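Local coordinates for protein lipid A deacylase PagL (PDB 2ERV) that removes a primary fatty acyl chain from lipid A of lipopolysaccharide by hydrolysing the ester bond at its 3 position in the outer membrane, at residues T91-D95 and Q96-S100. Sequence-based numbering, arbitrary orientation.
Sequences TRVGD and QNLGS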
# COMPACT_ATOMS: atom_id res chain seq x y z
N THR A 91 -3.73 -16.23 10.30
CA THR A 91 -5.07 -15.71 10.07
C THR A 91 -5.47 -14.68 11.12
O THR A 91 -6.51 -14.04 10.97
CB THR A 91 -6.11 -16.84 10.07
OG1 THR A 91 -5.99 -17.57 11.29
CG2 THR A 91 -5.80 -17.93 9.00
N ARG A 92 -4.71 -14.57 12.21
CA ARG A 92 -4.98 -13.56 13.24
C ARG A 92 -3.85 -12.55 13.25
O ARG A 92 -2.70 -12.92 13.33
CB ARG A 92 -5.08 -14.21 14.61
CG ARG A 92 -6.36 -14.99 14.82
CD ARG A 92 -6.28 -15.91 16.05
NE ARG A 92 -7.65 -16.19 16.48
CZ ARG A 92 -8.33 -17.24 16.11
NH1 ARG A 92 -7.77 -18.13 15.30
NH2 ARG A 92 -9.59 -17.41 16.53
N VAL A 93 -4.17 -11.27 13.11
CA VAL A 93 -3.18 -10.21 12.96
C VAL A 93 -3.69 -9.05 13.80
O VAL A 93 -4.87 -8.69 13.72
CB VAL A 93 -3.08 -9.75 11.47
CG1 VAL A 93 -2.00 -8.69 11.25
CG2 VAL A 93 -2.81 -10.96 10.53
N GLY A 94 -2.80 -8.48 14.61
CA GLY A 94 -3.17 -7.40 15.49
C GLY A 94 -4.33 -7.85 16.35
O GLY A 94 -4.28 -8.94 16.93
N ASP A 95 -5.38 -7.05 16.40
CA ASP A 95 -6.59 -7.40 17.14
C ASP A 95 -7.60 -8.13 16.25
O ASP A 95 -8.74 -8.28 16.64
CB ASP A 95 -7.29 -6.14 17.66
CG ASP A 95 -6.56 -5.46 18.80
OD1 ASP A 95 -5.58 -6.00 19.38
OD2 ASP A 95 -6.93 -4.33 19.18
N GLN A 96 -7.21 -8.57 15.04
CA GLN A 96 -8.18 -8.98 14.01
C GLN A 96 -8.11 -10.46 13.66
O GLN A 96 -7.04 -11.01 13.52
CB GLN A 96 -7.97 -8.19 12.70
CG GLN A 96 -7.96 -6.63 12.83
CD GLN A 96 -9.20 -6.06 13.51
OE1 GLN A 96 -9.13 -5.68 14.67
NE2 GLN A 96 -10.31 -5.97 12.78
N ASN A 97 -9.27 -11.11 13.50
CA ASN A 97 -9.30 -12.47 12.95
C ASN A 97 -9.71 -12.35 11.51
O ASN A 97 -10.88 -12.08 11.21
CB ASN A 97 -10.25 -13.34 13.75
CG ASN A 97 -10.27 -14.80 13.28
OD1 ASN A 97 -9.71 -15.16 12.25
ND2 ASN A 97 -10.96 -15.63 14.01
N LEU A 98 -8.73 -12.47 10.63
CA LEU A 98 -8.96 -12.34 9.19
C LEU A 98 -9.69 -13.52 8.55
O LEU A 98 -10.22 -13.40 7.43
CB LEU A 98 -7.64 -12.14 8.47
CG LEU A 98 -6.77 -10.96 8.92
CD1 LEU A 98 -5.53 -10.97 8.09
CD2 LEU A 98 -7.60 -9.70 8.68
N GLY A 99 -9.67 -14.67 9.22
CA GLY A 99 -10.32 -15.88 8.68
C GLY A 99 -9.41 -16.66 7.75
O GLY A 99 -9.24 -17.87 7.90
N SER A 100 -8.82 -15.95 6.80
CA SER A 100 -7.90 -16.54 5.84
C SER A 100 -6.55 -15.80 5.85
O SER A 100 -6.49 -14.61 6.17
CB SER A 100 -8.51 -16.48 4.44
OG SER A 100 -8.73 -15.15 4.00
O HOH W 1 -8.76 -17.45 11.95
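Gln96 pairs with Val93 across a tight turn. Val93 N donates to Gln96 O at 2.9 Å, in the carbonyl plane. Gln96 N returns a bond to Val93 O, tilted 33° from that carbonyl's plane. CB of Gln96 lies 3.3 Å from Val93 O. The chain of Gln96 then bends at chi2 (-55°), and its NE2 bonds to Gly138 O in the loop before strand 139-149. Thr91 closes the open end of the hairpin. Its O receives Leu98 N at 2.7 Å, and its CG2 rests 3.6 Å from Gly99 O. A water links Thr91 OG1 to OD1 of Asn97, to which it donates. The same OD1 accepts Gly99 N at 3.1 Å, forming an Asx turn; these two bonds help fix the amide's rotation. Asn97 ND2 sits 3.4 Å above one face of the Arg92 guanidinium, toward its rim, with the planes 37° apart. This is a contact without a hydrogen bond; Arg92 NE instead forms a salt bridge with Glu53. On the face that carries Val93 and Gln96, Val93 CG2 meets CD1 of Leu98, just past the strand, at 3.7 Å, and both side chains touch Phe88 and Ile139. Ser100 OG is hydrogen-bonded to Leu102 O and also to ND2 of Asn129, a residue critical for activity. Residues 93-96 form a type II' turn, with Gly94 at positive phi, making this a two-residue beta hairpin between the barrel strands 75-88 and 102-114.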